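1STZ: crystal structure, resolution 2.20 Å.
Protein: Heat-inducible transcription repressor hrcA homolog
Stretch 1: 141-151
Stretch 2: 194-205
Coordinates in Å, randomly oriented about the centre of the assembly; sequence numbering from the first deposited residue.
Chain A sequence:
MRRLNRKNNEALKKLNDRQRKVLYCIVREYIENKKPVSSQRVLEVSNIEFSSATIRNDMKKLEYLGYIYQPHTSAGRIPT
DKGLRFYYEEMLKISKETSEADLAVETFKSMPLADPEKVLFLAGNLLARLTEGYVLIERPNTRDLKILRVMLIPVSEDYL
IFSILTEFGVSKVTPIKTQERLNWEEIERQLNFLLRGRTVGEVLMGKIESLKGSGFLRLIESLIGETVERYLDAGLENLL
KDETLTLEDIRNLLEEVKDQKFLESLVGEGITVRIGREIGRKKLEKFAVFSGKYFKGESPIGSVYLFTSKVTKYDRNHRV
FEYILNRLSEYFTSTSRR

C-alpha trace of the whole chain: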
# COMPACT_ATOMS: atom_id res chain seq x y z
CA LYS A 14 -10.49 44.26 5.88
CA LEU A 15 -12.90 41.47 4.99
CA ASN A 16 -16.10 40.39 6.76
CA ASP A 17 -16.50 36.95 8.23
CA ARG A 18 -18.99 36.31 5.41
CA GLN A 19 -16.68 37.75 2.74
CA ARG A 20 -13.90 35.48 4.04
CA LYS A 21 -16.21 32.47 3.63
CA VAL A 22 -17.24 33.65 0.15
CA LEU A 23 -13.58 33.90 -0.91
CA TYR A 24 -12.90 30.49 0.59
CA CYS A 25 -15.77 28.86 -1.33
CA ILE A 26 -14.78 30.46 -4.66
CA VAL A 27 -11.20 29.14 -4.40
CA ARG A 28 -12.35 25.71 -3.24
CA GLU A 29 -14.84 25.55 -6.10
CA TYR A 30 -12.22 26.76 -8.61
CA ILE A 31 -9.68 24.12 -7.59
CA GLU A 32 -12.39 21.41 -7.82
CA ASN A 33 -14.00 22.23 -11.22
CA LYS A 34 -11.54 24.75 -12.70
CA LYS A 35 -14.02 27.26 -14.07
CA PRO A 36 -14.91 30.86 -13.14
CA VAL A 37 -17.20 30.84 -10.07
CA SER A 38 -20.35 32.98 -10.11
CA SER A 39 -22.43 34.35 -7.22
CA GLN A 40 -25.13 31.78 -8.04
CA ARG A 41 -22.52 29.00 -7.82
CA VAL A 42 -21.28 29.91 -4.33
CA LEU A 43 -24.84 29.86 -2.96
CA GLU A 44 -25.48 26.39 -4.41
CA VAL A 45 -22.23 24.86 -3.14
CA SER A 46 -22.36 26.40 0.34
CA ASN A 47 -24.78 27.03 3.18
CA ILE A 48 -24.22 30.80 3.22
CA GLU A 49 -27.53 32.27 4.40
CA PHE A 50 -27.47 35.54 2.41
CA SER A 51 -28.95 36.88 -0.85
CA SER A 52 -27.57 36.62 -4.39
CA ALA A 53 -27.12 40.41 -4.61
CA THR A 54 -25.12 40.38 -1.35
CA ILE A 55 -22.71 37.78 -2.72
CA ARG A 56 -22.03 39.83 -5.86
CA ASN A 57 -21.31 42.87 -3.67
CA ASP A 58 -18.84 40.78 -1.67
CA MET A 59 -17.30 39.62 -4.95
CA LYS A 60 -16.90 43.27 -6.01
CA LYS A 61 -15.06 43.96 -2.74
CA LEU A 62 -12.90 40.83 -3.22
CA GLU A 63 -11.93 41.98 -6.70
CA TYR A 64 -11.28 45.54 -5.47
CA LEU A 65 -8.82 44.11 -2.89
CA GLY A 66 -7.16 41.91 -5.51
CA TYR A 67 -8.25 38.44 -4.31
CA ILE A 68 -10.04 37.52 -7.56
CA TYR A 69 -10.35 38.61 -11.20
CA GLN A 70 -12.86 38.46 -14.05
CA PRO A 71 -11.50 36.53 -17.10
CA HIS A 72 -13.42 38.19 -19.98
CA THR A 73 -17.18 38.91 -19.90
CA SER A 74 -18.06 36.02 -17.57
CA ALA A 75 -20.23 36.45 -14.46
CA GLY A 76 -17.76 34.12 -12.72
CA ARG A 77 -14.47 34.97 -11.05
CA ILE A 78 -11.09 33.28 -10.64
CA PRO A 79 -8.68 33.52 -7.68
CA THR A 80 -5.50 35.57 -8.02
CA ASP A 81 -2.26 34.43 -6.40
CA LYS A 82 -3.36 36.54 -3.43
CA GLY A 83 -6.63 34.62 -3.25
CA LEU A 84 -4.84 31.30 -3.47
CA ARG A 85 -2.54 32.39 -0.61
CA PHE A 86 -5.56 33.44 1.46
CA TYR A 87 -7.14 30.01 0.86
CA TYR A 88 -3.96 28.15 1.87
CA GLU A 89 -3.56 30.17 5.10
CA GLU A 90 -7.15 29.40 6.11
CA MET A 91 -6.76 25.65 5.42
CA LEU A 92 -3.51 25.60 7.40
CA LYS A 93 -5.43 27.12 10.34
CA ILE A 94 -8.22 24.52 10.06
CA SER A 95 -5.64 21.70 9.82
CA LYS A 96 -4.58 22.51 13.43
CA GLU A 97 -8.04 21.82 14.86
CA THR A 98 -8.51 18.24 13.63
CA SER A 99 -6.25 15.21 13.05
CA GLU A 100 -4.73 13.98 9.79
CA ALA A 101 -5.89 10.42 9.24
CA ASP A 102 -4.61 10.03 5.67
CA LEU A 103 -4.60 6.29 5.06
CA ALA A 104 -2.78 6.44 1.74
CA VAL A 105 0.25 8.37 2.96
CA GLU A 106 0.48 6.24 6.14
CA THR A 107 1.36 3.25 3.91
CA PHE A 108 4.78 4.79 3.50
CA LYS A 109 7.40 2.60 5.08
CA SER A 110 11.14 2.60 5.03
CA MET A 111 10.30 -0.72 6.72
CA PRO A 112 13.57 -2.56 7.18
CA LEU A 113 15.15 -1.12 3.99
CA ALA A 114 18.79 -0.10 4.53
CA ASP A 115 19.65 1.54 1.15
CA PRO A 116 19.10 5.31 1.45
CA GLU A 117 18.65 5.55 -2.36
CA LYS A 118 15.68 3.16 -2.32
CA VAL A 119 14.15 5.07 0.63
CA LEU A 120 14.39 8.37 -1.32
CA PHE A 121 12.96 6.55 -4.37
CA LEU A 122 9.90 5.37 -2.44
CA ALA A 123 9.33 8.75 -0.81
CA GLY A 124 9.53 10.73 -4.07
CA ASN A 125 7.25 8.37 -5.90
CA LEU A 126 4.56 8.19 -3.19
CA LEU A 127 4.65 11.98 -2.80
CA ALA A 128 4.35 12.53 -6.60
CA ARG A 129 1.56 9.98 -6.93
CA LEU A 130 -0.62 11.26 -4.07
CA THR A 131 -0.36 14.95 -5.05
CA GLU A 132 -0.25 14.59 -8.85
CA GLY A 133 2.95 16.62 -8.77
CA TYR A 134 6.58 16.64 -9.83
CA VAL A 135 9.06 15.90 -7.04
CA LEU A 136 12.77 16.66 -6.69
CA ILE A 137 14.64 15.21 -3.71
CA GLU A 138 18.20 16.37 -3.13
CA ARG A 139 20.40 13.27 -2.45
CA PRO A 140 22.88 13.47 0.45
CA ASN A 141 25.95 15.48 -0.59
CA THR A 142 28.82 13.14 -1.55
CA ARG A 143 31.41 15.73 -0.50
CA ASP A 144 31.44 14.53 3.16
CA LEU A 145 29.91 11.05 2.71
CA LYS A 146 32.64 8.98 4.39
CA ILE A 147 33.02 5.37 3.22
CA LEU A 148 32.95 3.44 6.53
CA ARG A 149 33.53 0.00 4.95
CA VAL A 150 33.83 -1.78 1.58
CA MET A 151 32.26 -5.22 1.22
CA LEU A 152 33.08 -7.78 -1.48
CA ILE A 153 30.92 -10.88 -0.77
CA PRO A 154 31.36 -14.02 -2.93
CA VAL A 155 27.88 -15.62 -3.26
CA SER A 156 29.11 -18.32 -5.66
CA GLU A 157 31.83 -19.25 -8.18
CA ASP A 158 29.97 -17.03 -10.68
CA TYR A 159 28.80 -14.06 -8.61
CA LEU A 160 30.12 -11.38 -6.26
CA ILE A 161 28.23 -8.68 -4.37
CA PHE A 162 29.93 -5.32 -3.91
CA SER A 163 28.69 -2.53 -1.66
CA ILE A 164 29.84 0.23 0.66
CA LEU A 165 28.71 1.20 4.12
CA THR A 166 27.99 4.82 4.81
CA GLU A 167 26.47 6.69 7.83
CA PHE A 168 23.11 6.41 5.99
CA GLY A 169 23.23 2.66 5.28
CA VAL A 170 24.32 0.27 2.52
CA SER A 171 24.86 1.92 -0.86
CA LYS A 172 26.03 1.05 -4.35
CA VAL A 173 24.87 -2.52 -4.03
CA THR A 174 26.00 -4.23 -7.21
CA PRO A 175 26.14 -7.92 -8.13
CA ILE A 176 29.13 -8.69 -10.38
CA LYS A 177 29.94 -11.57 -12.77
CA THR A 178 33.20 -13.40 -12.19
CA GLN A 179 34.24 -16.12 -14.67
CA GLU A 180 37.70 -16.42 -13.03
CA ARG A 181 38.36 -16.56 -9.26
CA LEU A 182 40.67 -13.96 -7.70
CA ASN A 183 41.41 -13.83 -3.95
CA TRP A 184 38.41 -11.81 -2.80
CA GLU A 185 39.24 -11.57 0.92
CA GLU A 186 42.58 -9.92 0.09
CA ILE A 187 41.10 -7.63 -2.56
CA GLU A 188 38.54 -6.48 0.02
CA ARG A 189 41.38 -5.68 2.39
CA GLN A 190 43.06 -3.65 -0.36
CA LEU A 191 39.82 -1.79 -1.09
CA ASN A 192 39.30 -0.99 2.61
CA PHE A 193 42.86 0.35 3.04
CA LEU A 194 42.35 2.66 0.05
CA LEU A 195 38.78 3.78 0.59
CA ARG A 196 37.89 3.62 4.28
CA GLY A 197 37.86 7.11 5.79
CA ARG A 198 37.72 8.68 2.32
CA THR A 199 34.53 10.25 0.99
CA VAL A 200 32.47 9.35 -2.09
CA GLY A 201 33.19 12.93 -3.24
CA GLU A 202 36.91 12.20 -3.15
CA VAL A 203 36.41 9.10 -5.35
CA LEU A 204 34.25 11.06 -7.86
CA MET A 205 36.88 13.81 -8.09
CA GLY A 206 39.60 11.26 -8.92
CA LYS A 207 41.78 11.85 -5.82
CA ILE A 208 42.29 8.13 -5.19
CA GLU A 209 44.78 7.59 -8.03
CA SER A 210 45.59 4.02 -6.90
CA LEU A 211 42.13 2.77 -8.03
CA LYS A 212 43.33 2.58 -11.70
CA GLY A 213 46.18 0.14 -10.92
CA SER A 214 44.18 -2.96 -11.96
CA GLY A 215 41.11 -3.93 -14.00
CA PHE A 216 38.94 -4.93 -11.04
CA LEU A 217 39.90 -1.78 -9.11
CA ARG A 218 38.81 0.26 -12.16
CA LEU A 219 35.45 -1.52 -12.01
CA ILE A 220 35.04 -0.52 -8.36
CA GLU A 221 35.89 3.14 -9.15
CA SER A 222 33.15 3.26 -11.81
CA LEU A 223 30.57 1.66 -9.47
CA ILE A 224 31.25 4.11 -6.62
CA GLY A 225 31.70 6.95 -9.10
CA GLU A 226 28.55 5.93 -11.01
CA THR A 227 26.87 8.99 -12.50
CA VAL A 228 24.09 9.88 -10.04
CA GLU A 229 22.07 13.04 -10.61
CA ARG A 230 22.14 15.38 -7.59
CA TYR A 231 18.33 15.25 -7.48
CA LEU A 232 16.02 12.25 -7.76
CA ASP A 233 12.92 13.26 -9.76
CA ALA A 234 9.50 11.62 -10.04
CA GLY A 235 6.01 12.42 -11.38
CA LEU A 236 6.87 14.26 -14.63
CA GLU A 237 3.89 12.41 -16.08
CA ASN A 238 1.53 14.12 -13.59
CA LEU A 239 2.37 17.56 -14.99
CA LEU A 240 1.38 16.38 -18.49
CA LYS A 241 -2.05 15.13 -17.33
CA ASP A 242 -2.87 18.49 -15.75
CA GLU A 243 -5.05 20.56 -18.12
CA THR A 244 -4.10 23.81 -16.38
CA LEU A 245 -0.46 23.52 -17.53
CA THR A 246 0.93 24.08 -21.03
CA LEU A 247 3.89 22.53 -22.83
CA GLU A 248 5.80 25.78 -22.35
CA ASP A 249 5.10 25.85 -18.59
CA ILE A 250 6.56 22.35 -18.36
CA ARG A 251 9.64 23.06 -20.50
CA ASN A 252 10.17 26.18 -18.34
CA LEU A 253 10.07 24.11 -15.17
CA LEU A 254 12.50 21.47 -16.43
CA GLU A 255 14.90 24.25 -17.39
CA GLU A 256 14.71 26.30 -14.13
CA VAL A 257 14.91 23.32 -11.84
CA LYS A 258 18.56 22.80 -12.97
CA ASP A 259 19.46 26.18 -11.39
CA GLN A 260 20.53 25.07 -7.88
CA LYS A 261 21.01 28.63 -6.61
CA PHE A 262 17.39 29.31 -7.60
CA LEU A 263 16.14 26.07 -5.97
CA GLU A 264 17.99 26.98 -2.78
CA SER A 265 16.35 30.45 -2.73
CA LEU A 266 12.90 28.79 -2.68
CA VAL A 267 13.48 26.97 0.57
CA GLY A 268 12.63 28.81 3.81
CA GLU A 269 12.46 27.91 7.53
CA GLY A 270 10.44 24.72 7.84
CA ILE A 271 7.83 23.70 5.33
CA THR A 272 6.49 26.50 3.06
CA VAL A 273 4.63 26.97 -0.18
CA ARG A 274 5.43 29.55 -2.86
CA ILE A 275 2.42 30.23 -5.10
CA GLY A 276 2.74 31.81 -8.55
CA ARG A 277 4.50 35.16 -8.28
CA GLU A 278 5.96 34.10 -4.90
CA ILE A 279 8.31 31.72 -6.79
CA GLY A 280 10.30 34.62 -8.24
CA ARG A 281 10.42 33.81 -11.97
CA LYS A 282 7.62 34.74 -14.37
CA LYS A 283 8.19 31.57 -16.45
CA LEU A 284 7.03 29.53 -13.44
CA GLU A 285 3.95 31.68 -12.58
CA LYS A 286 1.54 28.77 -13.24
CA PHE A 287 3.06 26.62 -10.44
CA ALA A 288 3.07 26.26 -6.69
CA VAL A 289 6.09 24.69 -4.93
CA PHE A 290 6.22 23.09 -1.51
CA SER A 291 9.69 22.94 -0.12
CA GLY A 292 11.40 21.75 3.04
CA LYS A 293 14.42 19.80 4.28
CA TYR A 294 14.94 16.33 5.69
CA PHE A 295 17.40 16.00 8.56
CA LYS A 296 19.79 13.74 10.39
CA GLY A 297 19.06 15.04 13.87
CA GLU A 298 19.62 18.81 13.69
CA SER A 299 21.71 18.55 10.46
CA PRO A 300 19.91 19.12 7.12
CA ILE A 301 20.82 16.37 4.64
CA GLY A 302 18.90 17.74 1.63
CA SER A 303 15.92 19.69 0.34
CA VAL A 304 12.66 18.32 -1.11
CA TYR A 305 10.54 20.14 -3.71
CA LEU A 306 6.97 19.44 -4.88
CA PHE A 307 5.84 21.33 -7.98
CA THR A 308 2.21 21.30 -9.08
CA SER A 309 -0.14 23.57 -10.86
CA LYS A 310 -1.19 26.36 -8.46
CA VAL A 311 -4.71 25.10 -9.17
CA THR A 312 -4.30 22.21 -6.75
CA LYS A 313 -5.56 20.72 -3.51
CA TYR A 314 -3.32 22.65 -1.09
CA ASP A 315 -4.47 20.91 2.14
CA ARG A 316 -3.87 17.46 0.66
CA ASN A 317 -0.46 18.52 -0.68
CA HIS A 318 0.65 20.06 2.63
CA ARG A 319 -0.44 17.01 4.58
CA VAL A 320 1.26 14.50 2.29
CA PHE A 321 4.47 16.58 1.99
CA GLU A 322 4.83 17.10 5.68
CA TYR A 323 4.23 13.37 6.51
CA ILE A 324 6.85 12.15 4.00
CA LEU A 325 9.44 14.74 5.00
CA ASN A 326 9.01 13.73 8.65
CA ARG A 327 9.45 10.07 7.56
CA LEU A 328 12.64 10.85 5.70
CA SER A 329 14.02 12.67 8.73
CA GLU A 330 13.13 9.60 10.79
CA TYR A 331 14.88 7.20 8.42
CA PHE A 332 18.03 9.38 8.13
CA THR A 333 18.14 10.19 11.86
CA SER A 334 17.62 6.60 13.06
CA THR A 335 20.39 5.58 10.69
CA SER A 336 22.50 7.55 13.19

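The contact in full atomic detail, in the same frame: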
# COMPACT_ATOMS: atom_id res chain seq x y z
N ASN A 141 24.78 14.96 0.10
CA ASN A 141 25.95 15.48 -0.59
C ASN A 141 27.11 14.50 -0.43
O ASN A 141 27.42 14.08 0.67
CB ASN A 141 26.32 16.85 -0.02
CG ASN A 141 27.23 17.67 -0.94
OD1 ASN A 141 28.13 17.13 -1.61
ND2 ASN A 141 26.99 18.98 -0.97
N THR A 142 27.70 14.09 -1.56
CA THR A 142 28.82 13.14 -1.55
C THR A 142 30.11 13.72 -0.98
O THR A 142 30.99 12.98 -0.57
CB THR A 142 29.12 12.61 -2.97
OG1 THR A 142 29.33 13.69 -3.88
CG2 THR A 142 27.93 11.85 -3.51
N ARG A 143 30.21 15.04 -0.97
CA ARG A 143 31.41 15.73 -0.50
C ARG A 143 31.94 15.25 0.86
O ARG A 143 33.14 15.14 1.04
CB ARG A 143 31.15 17.24 -0.47
CG ARG A 143 32.21 18.07 0.23
CD ARG A 143 31.82 19.53 0.33
NE ARG A 143 32.21 20.12 1.61
CZ ARG A 143 31.68 21.23 2.12
NH1 ARG A 143 30.71 21.90 1.47
NH2 ARG A 143 32.12 21.69 3.30
N ASP A 144 31.04 14.97 1.81
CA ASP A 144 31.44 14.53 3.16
C ASP A 144 30.82 13.17 3.54
O ASP A 144 30.68 12.85 4.72
CB ASP A 144 31.09 15.60 4.22
CG ASP A 144 29.64 15.50 4.72
OD1 ASP A 144 28.70 15.59 3.87
OD2 ASP A 144 29.36 15.32 5.94
N LEU A 145 30.46 12.39 2.52
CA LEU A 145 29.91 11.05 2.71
C LEU A 145 31.09 10.10 2.89
O LEU A 145 31.60 9.55 1.91
CB LEU A 145 29.09 10.64 1.49
CG LEU A 145 27.63 10.20 1.60
CD1 LEU A 145 27.22 9.40 0.36
CD2 LEU A 145 27.37 9.41 2.85
N LYS A 146 31.54 9.91 4.13
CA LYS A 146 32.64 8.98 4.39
C LYS A 146 32.25 7.53 4.07
O LYS A 146 31.17 7.08 4.41
CB LYS A 146 33.08 9.09 5.85
CG LYS A 146 33.84 10.36 6.18
CD LYS A 146 34.82 10.11 7.32
CE LYS A 146 35.88 11.22 7.44
NZ LYS A 146 36.89 10.85 8.48
N ILE A 147 33.14 6.81 3.39
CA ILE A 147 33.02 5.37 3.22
C ILE A 147 33.52 4.70 4.51
O ILE A 147 34.71 4.75 4.83
CB ILE A 147 33.85 4.90 2.01
CG1 ILE A 147 33.33 5.51 0.70
CG2 ILE A 147 33.86 3.36 1.93
CD1 ILE A 147 34.32 5.44 -0.46
N LEU A 148 32.62 4.07 5.24
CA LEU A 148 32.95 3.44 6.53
C LEU A 148 33.49 2.02 6.35
O LEU A 148 34.19 1.51 7.22
CB LEU A 148 31.71 3.38 7.43
CG LEU A 148 30.98 4.71 7.66
CD1 LEU A 148 29.69 4.51 8.42
CD2 LEU A 148 31.87 5.70 8.41
N ARG A 149 33.14 1.39 5.23
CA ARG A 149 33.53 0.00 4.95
C ARG A 149 33.21 -0.40 3.51
O ARG A 149 32.20 0.02 2.96
CB ARG A 149 32.78 -0.93 5.89
CG ARG A 149 33.14 -2.39 5.78
CD ARG A 149 32.50 -3.23 6.86
NE ARG A 149 32.50 -4.65 6.54
CZ ARG A 149 31.61 -5.52 6.98
NH1 ARG A 149 30.63 -5.12 7.78
NH2 ARG A 149 31.69 -6.80 6.62
N VAL A 150 34.05 -1.25 2.93
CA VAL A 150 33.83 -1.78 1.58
C VAL A 150 33.67 -3.29 1.68
O VAL A 150 34.55 -3.97 2.17
CB VAL A 150 35.00 -1.47 0.64
CG1 VAL A 150 34.75 -2.05 -0.75
CG2 VAL A 150 35.24 0.03 0.57
N MET A 151 32.55 -3.79 1.18
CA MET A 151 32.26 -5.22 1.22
C MET A 151 32.34 -5.82 -0.18
O MET A 151 31.77 -5.26 -1.13
CB MET A 151 30.86 -5.46 1.79
CG MET A 151 30.66 -5.01 3.24
SD MET A 151 29.59 -3.57 3.36
CE MET A 151 30.64 -2.38 3.19
N LEU A 194 42.38 1.53 0.99
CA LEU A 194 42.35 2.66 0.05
C LEU A 194 41.18 3.60 0.24
O LEU A 194 41.30 4.80 -0.02
CB LEU A 194 42.29 2.13 -1.38
CG LEU A 194 43.53 1.38 -1.87
CD1 LEU A 194 43.25 0.70 -3.20
CD2 LEU A 194 44.73 2.32 -1.98
N LEU A 195 40.04 3.06 0.66
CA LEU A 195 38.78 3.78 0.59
C LEU A 195 38.15 4.16 1.91
O LEU A 195 37.38 5.11 1.97
CB LEU A 195 37.78 2.95 -0.21
CG LEU A 195 38.09 2.81 -1.69
CD1 LEU A 195 37.06 1.93 -2.33
CD2 LEU A 195 38.12 4.17 -2.37
N ARG A 196 38.45 3.39 2.96
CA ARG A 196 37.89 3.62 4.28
C ARG A 196 38.39 4.93 4.87
O ARG A 196 39.58 5.15 4.92
CB ARG A 196 38.31 2.46 5.19
CG ARG A 196 37.71 2.43 6.56
CD ARG A 196 38.10 1.18 7.33
NE ARG A 196 37.10 0.12 7.23
CZ ARG A 196 37.25 -1.10 7.74
NH1 ARG A 196 38.37 -1.45 8.37
NH2 ARG A 196 36.27 -1.99 7.61
N GLY A 197 37.48 5.79 5.31
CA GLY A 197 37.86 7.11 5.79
C GLY A 197 37.84 8.18 4.71
O GLY A 197 37.85 9.38 5.01
N ARG A 198 37.80 7.76 3.45
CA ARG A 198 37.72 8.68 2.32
C ARG A 198 36.26 8.87 1.97
O ARG A 198 35.45 8.00 2.27
CB ARG A 198 38.48 8.11 1.14
CG ARG A 198 39.83 7.59 1.56
CD ARG A 198 41.00 8.14 0.81
NE ARG A 198 40.99 9.59 0.62
CZ ARG A 198 42.02 10.24 0.10
NH1 ARG A 198 43.12 9.58 -0.23
NH2 ARG A 198 41.97 11.55 -0.08
N THR A 199 35.92 9.99 1.35
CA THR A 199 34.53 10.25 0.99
C THR A 199 34.20 9.83 -0.44
O THR A 199 35.09 9.63 -1.24
CB THR A 199 34.16 11.73 1.22
OG1 THR A 199 34.79 12.57 0.25
CG2 THR A 199 34.70 12.24 2.56
N VAL A 200 32.92 9.67 -0.74
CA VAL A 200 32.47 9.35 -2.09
C VAL A 200 32.85 10.51 -3.01
O VAL A 200 33.23 10.28 -4.14
CB VAL A 200 30.95 9.09 -2.13
CG1 VAL A 200 30.46 8.89 -3.57
CG2 VAL A 200 30.59 7.87 -1.28
N GLY A 201 32.78 11.73 -2.50
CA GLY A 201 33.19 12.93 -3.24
C GLY A 201 34.65 12.89 -3.66
O GLY A 201 35.01 13.31 -4.75
N GLU A 202 35.51 12.36 -2.80
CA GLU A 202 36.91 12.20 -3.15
C GLU A 202 37.13 11.21 -4.29
O GLU A 202 37.97 11.45 -5.16
CB GLU A 202 37.72 11.79 -1.92
CG GLU A 202 37.90 12.93 -0.94
CD GLU A 202 38.76 12.54 0.25
OE1 GLU A 202 38.61 11.41 0.76
OE2 GLU A 202 39.57 13.39 0.69
N VAL A 203 36.37 10.10 -4.27
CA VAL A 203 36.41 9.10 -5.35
C VAL A 203 35.93 9.70 -6.69
O VAL A 203 36.56 9.50 -7.72
CB VAL A 203 35.58 7.82 -4.99
CG1 VAL A 203 35.64 6.81 -6.13
CG2 VAL A 203 36.09 7.17 -3.70
N LEU A 204 34.83 10.45 -6.65
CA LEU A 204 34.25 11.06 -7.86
C LEU A 204 35.19 12.08 -8.51
O LEU A 204 35.23 12.22 -9.72
CB LEU A 204 32.94 11.76 -7.53
CG LEU A 204 31.73 10.87 -7.26
CD1 LEU A 204 30.64 11.64 -6.52
CD2 LEU A 204 31.18 10.32 -8.57
N MET A 205 35.94 12.79 -7.67
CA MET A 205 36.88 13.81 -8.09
C MET A 205 38.18 13.22 -8.66
O MET A 205 38.93 13.91 -9.35
CB MET A 205 37.19 14.72 -6.89
CG MET A 205 37.61 16.11 -7.25
SD MET A 205 38.01 17.06 -5.77
CE MET A 205 36.46 17.11 -5.00

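What ties the two backbones together? The centre is I147, whose N donates to R198 O at 2.8 Å in a nearly straight bond and whose O accepts from G197 N at 3.0 Å. Two residues beyond R198, V200 N donates to L145 O at 3.0 Å. These bonds flank the single beta bridge between K146 and T199, where the backbones run close enough to bring K146 CA within 4.1 Å of T199 CA. L145 O also receives a CA-H...O contact from T199 CA at 3.1 Å. Because these are main-chain groups, the pairing asks little of the side chains beyond leaving room for it.

How does the start of the helix join in? T199 sits at the N-cap, with chi1 in the p well, and its hydroxyl does double duty: T199 OG1 accepts from E202 N at 3.1 Å and donates to R143 O at 3.2 Å. A free amide of the first turn, G201 N, donates to T142 O at 2.9 Å. Glycine suits this spot, since an ideal CB on G201 would lie 2.9 Å from both R143 CA and T142 O. E202 makes no contact with the first stretch but steadies the cap from within its own, binding T199 N through E202 OE1 at 3.1 Å and forming a salt bridge from R198 NE to E202 OE1 at 3.0 Å.

What shapes the loop that meets I147? After the helix ending at L195, a type II turn runs from L195 to R198, closed by R198 N to L195 O at 3.1 Å. G197 takes a positive phi of 92°, where a CB would be jammed against the preceding carbonyl oxygen. R196 points sideways at its CB, yet its side chain, t at chi1 and chi2 and bent at chi3 (-96°), brings the guanidinium end nearer: R196 NE donates to L148 O at 3.2 Å, and R149 CG lies at the guanidinium edge, 3.6 Å from R196 NH2.

What is buried beneath this polar framework? I147 gives up the most surface, and its side chain points toward the second stretch. I147 CG1 lies 4.1 Å from V200 CG2, while I147 CD1 lies 4.1 Å from V203 CG2 and 4.3 Å from L195 CB. The branched, wholly apolar side chain can thus touch residues from both helices at once. The packing extends through L145 CD1, 4.0 Å from V200 CG2, and through V150 CG2, 3.9 Å from L195 CD1. Altogether the two stretches bury 728 Å², counting both sides.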